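Local atomic coordinates of phosphate transporter (Thermotoga maritima MSB8, PDB entry 6L85), a protein that imports phosphate across the membrane, probably by coupling its uptake to the movement of sodium ions. Residues B[106-111]-B[346-351]; B[20-25]-B[256-261]. One frame throughout, in Å; residues are numbered along the deposited sequence.

Contact 1 of 2, residues B[106-111]-B[346-351]; sequences TTHSIV and TTHVVV. With NA (sodium ion), chain R; NA (sodium ion), chain Q; PO4 (phosphate ion), chain P.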
loop_
_atom_site.group_PDB
_atom_site.type_symbol
_atom_site.label_atom_id
_atom_site.label_comp_id
_atom_site.label_asym_id
_atom_site.label_seq_id
_atom_site.Cartn_x
_atom_site.Cartn_y
_atom_site.Cartn_z
ATOM N N THR B 106 -1.070 0.916 -26.535
ATOM C CA THR B 106 -1.555 2.277 -26.315
ATOM C C THR B 106 -0.397 3.263 -26.242
ATOM O O THR B 106 -0.580 4.449 -26.526
ATOM C CB THR B 106 -2.407 2.354 -25.018
ATOM O OG1 THR B 106 -1.564 2.242 -23.854
ATOM C CG2 THR B 106 -3.460 1.220 -24.964
ATOM N N THR B 107 0.787 2.795 -25.833
ATOM C CA THR B 107 1.967 3.653 -25.823
ATOM C C THR B 107 2.408 3.999 -27.253
ATOM O O THR B 107 2.655 5.174 -27.576
ATOM C CB THR B 107 3.099 2.961 -25.051
ATOM O OG1 THR B 107 2.617 2.512 -23.769
ATOM C CG2 THR B 107 4.316 3.875 -24.871
ATOM N N HIS B 108 2.523 2.984 -28.122
ATOM C CA HIS B 108 2.840 3.255 -29.524
ATOM C C HIS B 108 1.811 4.194 -30.116
ATOM O O HIS B 108 2.159 5.129 -30.854
ATOM C CB HIS B 108 2.908 1.953 -30.329
ATOM C CG HIS B 108 4.076 1.090 -29.968
ATOM N ND1 HIS B 108 4.435 -0.027 -30.684
ATOM C CD2 HIS B 108 4.976 1.194 -28.961
ATOM C CE1 HIS B 108 5.506 -0.577 -30.138
ATOM N NE2 HIS B 108 5.845 0.134 -29.080
ATOM N N SER B 109 0.541 3.999 -29.739
ATOM C CA SER B 109 -0.541 4.826 -30.262
ATOM C C SER B 109 -0.372 6.281 -29.853
ATOM O O SER B 109 -0.486 7.185 -30.690
ATOM C CB SER B 109 -1.890 4.286 -29.793
ATOM O OG SER B 109 -1.926 2.891 -30.000
ATOM N N ILE B 110 -0.107 6.541 -28.565
ATOM C CA ILE B 110 -0.086 7.945 -28.153
ATOM C C ILE B 110 1.192 8.629 -28.654
ATOM O O ILE B 110 1.168 9.820 -29.005
ATOM C CB ILE B 110 -0.287 8.111 -26.624
ATOM C CG1 ILE B 110 -0.541 9.585 -26.278
ATOM C CG2 ILE B 110 0.896 7.633 -25.818
ATOM C CD1 ILE B 110 -1.905 10.103 -26.760
ATOM N N VAL B 111 2.313 7.898 -28.724
ATOM C CA VAL B 111 3.542 8.494 -29.251
ATOM C C VAL B 111 3.377 8.827 -30.733
ATOM O O VAL B 111 3.781 9.904 -31.191
ATOM C CB VAL B 111 4.749 7.571 -28.999
ATOM C CG1 VAL B 111 5.989 8.039 -29.808
ATOM C CG2 VAL B 111 5.070 7.519 -27.510
ATOM N N THR B 346 3.604 -2.603 -22.730
ATOM C CA THR B 346 3.494 -3.748 -21.834
ATOM C C THR B 346 2.930 -4.958 -22.565
ATOM O O THR B 346 3.240 -6.091 -22.200
ATOM C CB THR B 346 2.621 -3.404 -20.610
ATOM O OG1 THR B 346 1.273 -3.161 -21.029
ATOM C CG2 THR B 346 3.147 -2.150 -19.912
ATOM N N THR B 347 2.086 -4.730 -23.575
ATOM C CA THR B 347 1.615 -5.808 -24.445
ATOM C C THR B 347 2.779 -6.589 -25.068
ATOM O O THR B 347 2.851 -7.827 -24.960
ATOM C CB THR B 347 0.736 -5.205 -25.537
ATOM O OG1 THR B 347 -0.189 -4.273 -24.948
ATOM C CG2 THR B 347 -0.004 -6.284 -26.288
ATOM N N HIS B 348 3.715 -5.869 -25.711
ATOM C CA HIS B 348 4.840 -6.527 -26.378
ATOM C C HIS B 348 5.775 -7.165 -25.379
ATOM O O HIS B 348 6.358 -8.221 -25.668
ATOM C CB HIS B 348 5.607 -5.535 -27.254
ATOM C CG HIS B 348 4.745 -4.864 -28.273
ATOM N ND1 HIS B 348 5.127 -3.720 -28.935
ATOM C CD2 HIS B 348 3.496 -5.153 -28.712
ATOM C CE1 HIS B 348 4.157 -3.338 -29.745
ATOM N NE2 HIS B 348 3.155 -4.188 -29.629
ATOM N N VAL B 349 5.914 -6.563 -24.195
ATOM C CA VAL B 349 6.749 -7.182 -23.168
ATOM C C VAL B 349 6.120 -8.480 -22.683
ATOM O O VAL B 349 6.825 -9.462 -22.432
ATOM C CB VAL B 349 7.010 -6.215 -22.002
ATOM C CG1 VAL B 349 7.655 -6.951 -20.835
ATOM C CG2 VAL B 349 7.908 -5.052 -22.470
ATOM N N VAL B 350 4.790 -8.518 -22.539
ATOM C CA VAL B 350 4.170 -9.761 -22.094
ATOM C C VAL B 350 4.391 -10.839 -23.143
ATOM O O VAL B 350 4.739 -11.981 -22.824
ATOM C CB VAL B 350 2.666 -9.573 -21.804
ATOM C CG1 VAL B 350 2.081 -10.897 -21.394
ATOM C CG2 VAL B 350 2.444 -8.632 -20.688
ATOM N N VAL B 351 4.158 -10.485 -24.411
ATOM C CA VAL B 351 4.398 -11.415 -25.512
ATOM C C VAL B 351 5.831 -11.939 -25.461
ATOM O O VAL B 351 6.079 -13.143 -25.589
ATOM C CB VAL B 351 4.092 -10.732 -26.855
ATOM C CG1 VAL B 351 4.757 -11.496 -28.010
ATOM C CG2 VAL B 351 2.593 -10.618 -27.049
HETATM NA NA NA R . 3.871 2.424 -21.661
HETATM NA NA NA Q . -2.510 -3.664 -25.155
HETATM P P PO4 P . 0.849 -0.755 -23.977
HETATM O O1 PO4 P . 1.059 -2.133 -24.602
HETATM O O2 PO4 P . 1.591 0.334 -24.724
HETATM O O3 PO4 P . 1.362 -0.810 -22.542
HETATM O O4 PO4 P . -0.622 -0.370 -24.027
HETATM O O HOH W 1 -3.380 -5.752 -24.412
HETATM O O HOH W 2 3.857 4.693 -21.566
#
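His108 and His348 are the only residues through which 106-111 and 346-351 meet directly, for a phosphate ion stands between the first turns of the two helices. The imidazoles arrive from opposite directions and lie obliquely, ring centres 4.7 Å apart and planes at 70°; their CE1 atoms are modelled too close to be trusted in detail. A bound dodecyl-beta-D-maltoside touches both rings. An alanine in place of His108 would probably leave the His348 ring without its neighbour across the contact and less restrained, and open a gap beside Ile381 and Val382 of helix 368-400.

Between the helix starts, four threonines grip the phosphate, each spending its amide and its hydroxyl on one oxygen. Thr106 N donates to phosphate O4 at 2.9 Å. Its OG1, set between backbone N and carbonyl carbon (chi1 72°), turns to the same oxygen; Thr346 treats O3 alike. Thr107 and Thr347 take O2 and O1, their hydroxyls also binding metal. Thr107 OG1 donates to O2 at 2.6 Å and lies 2.5 Å from one sodium ion, and Thr347 OG1 sits 2.4 Å from the other. Sodium probably polarises these hydroxyls and strengthens their hold, and the helix N-termini would add electrostatic attraction. With Ser105 OG and Ser345 OG also bonded to the anion, this is an anion site between facing helix N-termini, consistent with the substrate site of a sodium-dependent phosphate transporter.

Contact 2 of 2, residues B[20-25]-B[256-261]; sequences ANDVAN and ANDVAN. With NA (sodium ion), chain Q; NA (sodium ion), chain R.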
loop_
_atom_site.group_PDB
_atom_site.type_symbol
_atom_site.label_atom_id
_atom_site.label_comp_id
_atom_site.label_asym_id
_atom_site.label_seq_id
_atom_site.Cartn_x
_atom_site.Cartn_y
_atom_site.Cartn_z
ATOM N N ALA B 20 -9.172 -0.763 -20.644
ATOM C CA ALA B 20 -9.926 -1.756 -21.400
ATOM C C ALA B 20 -9.012 -2.676 -22.196
ATOM O O ALA B 20 -9.187 -3.905 -22.185
ATOM C CB ALA B 20 -10.912 -1.053 -22.333
ATOM N N ASN B 21 -8.023 -2.102 -22.908
ATOM C CA ASN B 21 -7.187 -2.943 -23.761
ATOM C C ASN B 21 -6.146 -3.726 -22.985
ATOM O O ASN B 21 -5.752 -4.819 -23.416
ATOM C CB ASN B 21 -6.453 -2.113 -24.827
ATOM C CG ASN B 21 -6.049 -2.958 -26.038
ATOM O OD1 ASN B 21 -4.902 -3.439 -26.151
ATOM N ND2 ASN B 21 -7.009 -3.170 -26.932
ATOM N N ASP B 22 -5.654 -3.187 -21.874
ATOM C CA ASP B 22 -4.456 -3.742 -21.270
ATOM C C ASP B 22 -4.677 -4.559 -20.005
ATOM O O ASP B 22 -3.700 -5.146 -19.520
ATOM C CB ASP B 22 -3.461 -2.624 -20.934
ATOM C CG ASP B 22 -2.805 -2.009 -22.171
ATOM O OD1 ASP B 22 -3.100 -2.432 -23.298
ATOM O OD2 ASP B 22 -1.998 -1.083 -22.005
ATOM N N VAL B 23 -5.888 -4.600 -19.421
ATOM C CA VAL B 23 -6.007 -5.430 -18.215
ATOM C C VAL B 23 -5.578 -6.878 -18.492
ATOM O O VAL B 23 -4.931 -7.516 -17.639
ATOM C CB VAL B 23 -7.429 -5.329 -17.611
ATOM C CG1 VAL B 23 -8.499 -5.813 -18.582
ATOM C CG2 VAL B 23 -7.498 -6.073 -16.264
ATOM N N ALA B 24 -5.826 -7.376 -19.710
ATOM C CA ALA B 24 -5.349 -8.710 -20.103
ATOM C C ALA B 24 -3.860 -8.902 -19.833
ATOM O O ALA B 24 -3.450 -9.989 -19.398
ATOM C CB ALA B 24 -5.640 -8.973 -21.582
ATOM N N ASN B 25 -3.045 -7.850 -20.043
ATOM C CA ASN B 25 -1.589 -7.986 -19.912
ATOM C C ASN B 25 -1.173 -8.391 -18.499
ATOM O O ASN B 25 -0.080 -8.943 -18.306
ATOM C CB ASN B 25 -0.859 -6.674 -20.257
ATOM C CG ASN B 25 -1.138 -6.158 -21.673
ATOM O OD1 ASN B 25 -1.898 -6.745 -22.454
ATOM N ND2 ASN B 25 -0.517 -5.025 -21.996
ATOM N N ALA B 256 2.022 2.302 -13.585
ATOM C CA ALA B 256 3.193 3.162 -13.478
ATOM C C ALA B 256 3.716 3.597 -14.860
ATOM O O ALA B 256 4.024 4.778 -15.074
ATOM C CB ALA B 256 4.277 2.442 -12.678
ATOM N N ASN B 257 3.781 2.668 -15.820
ATOM C CA ASN B 257 4.334 3.026 -17.125
ATOM C C ASN B 257 3.304 3.688 -18.032
ATOM O O ASN B 257 3.652 4.598 -18.791
ATOM C CB ASN B 257 4.925 1.792 -17.839
ATOM C CG ASN B 257 5.922 2.179 -18.953
ATOM O OD1 ASN B 257 5.546 2.294 -20.111
ATOM N ND2 ASN B 257 7.170 2.429 -18.582
ATOM N N ASP B 258 2.037 3.280 -17.959
ATOM C CA ASP B 258 1.069 3.681 -18.962
ATOM C C ASP B 258 0.141 4.819 -18.543
ATOM O O ASP B 258 -0.555 5.347 -19.420
ATOM C CB ASP B 258 0.201 2.488 -19.370
ATOM C CG ASP B 258 0.868 1.588 -20.411
ATOM O OD1 ASP B 258 2.103 1.558 -20.525
ATOM O OD2 ASP B 258 0.128 0.865 -21.087
ATOM N N VAL B 259 0.071 5.203 -17.254
ATOM C CA VAL B 259 -0.797 6.350 -16.978
ATOM C C VAL B 259 -0.320 7.551 -17.784
ATOM O O VAL B 259 -1.136 8.352 -18.238
ATOM C CB VAL B 259 -0.910 6.667 -15.463
ATOM C CG1 VAL B 259 0.399 7.256 -14.891
ATOM C CG2 VAL B 259 -2.117 7.628 -15.204
ATOM N N ALA B 260 0.986 7.638 -18.044
ATOM C CA ALA B 260 1.552 8.661 -18.925
ATOM C C ALA B 260 0.824 8.793 -20.260
ATOM O O ALA B 260 0.713 9.907 -20.776
ATOM C CB ALA B 260 3.032 8.377 -19.197
ATOM N N ASN B 261 0.314 7.696 -20.831
ATOM C CA ASN B 261 -0.278 7.822 -22.163
ATOM C C ASN B 261 -1.529 8.688 -22.163
ATOM O O ASN B 261 -1.925 9.204 -23.224
ATOM C CB ASN B 261 -0.593 6.453 -22.763
ATOM C CG ASN B 261 0.604 5.530 -22.762
ATOM O OD1 ASN B 261 1.769 5.979 -22.691
ATOM N ND2 ASN B 261 0.342 4.245 -22.867
HETATM NA NA NA Q . -2.510 -3.664 -25.155
HETATM NA NA NA R . 3.871 2.424 -21.661
HETATM O O HOH W 1 -3.380 -5.752 -24.412
HETATM O O HOH W 2 3.857 4.693 -21.566
#
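Asp22 reaches across from 20-25 to meet Asp258 of 256-261, carboxylate to carboxylate, although the two CA atoms are 9.5 Å apart. Its CB leaves the backbone toward the other segment. CG is anti to the carbonyl carbon (chi1 -72°), a turn that brings the carboxylate up to a sodium ion, 3.4 Å from CG itself. At the tip the two oxygens divide the work: OD1 binds that sodium at 2.3 Å, whereas OD2 points on to Asp258 OD2, only 3.0 Å away. OD2 also lies close to phosphate O4.

Two acceptors so close would repel each other as full charges, and the carboxylate planes are turned 55° apart. The cost is probably eased by the sodium ion on each OD1 and by His254, whose NE2 is hydrogen-bonded to Asp22 OD2.

The same sodium takes Asn21 OD1 at 2.6 Å and a water that donates to Asn21 O and Asn25 OD1, tying the metal shell to the kink in the helix. Val104 O and Thr347 OG1 complete it. The pattern recurs at the other ion, where Asn257 OD1 and Asp258 OD1 bind and the water donates to Asn257 O and Asn261 OD1. In this all-helical protein, helix 2-32 faces the junction of helices 231-258 and 260-275; Thr106 of helix 106-121 touches both aspartates, and Asn257 packs on helices 58-66 and 320-339.

The centres of contacts 1 and 2 lie only 8 Å apart, deep in the helical core, and their segments alternate along the chain: 20-25, 106-111, 256-261, 346-351. Each of the two sodium ions bound here joins one segment of contact 1 to one of contact 2, 346-351 with 20-25 and 106-111 with 256-261. Probable hydrogen bonds follow the same pairing, from Asn25 ND2 to Thr346 OG1 at 2.8 Å and from Asn261 ND2 to Thr106 OG1. Distant parts of the chain therefore build a single centre where these two sodium sites border the phosphate. Thr107 OG1 and Thr347 OG1, which serve both sodium and phosphate, offer a plausible basis for making phosphate binding depend on sodium.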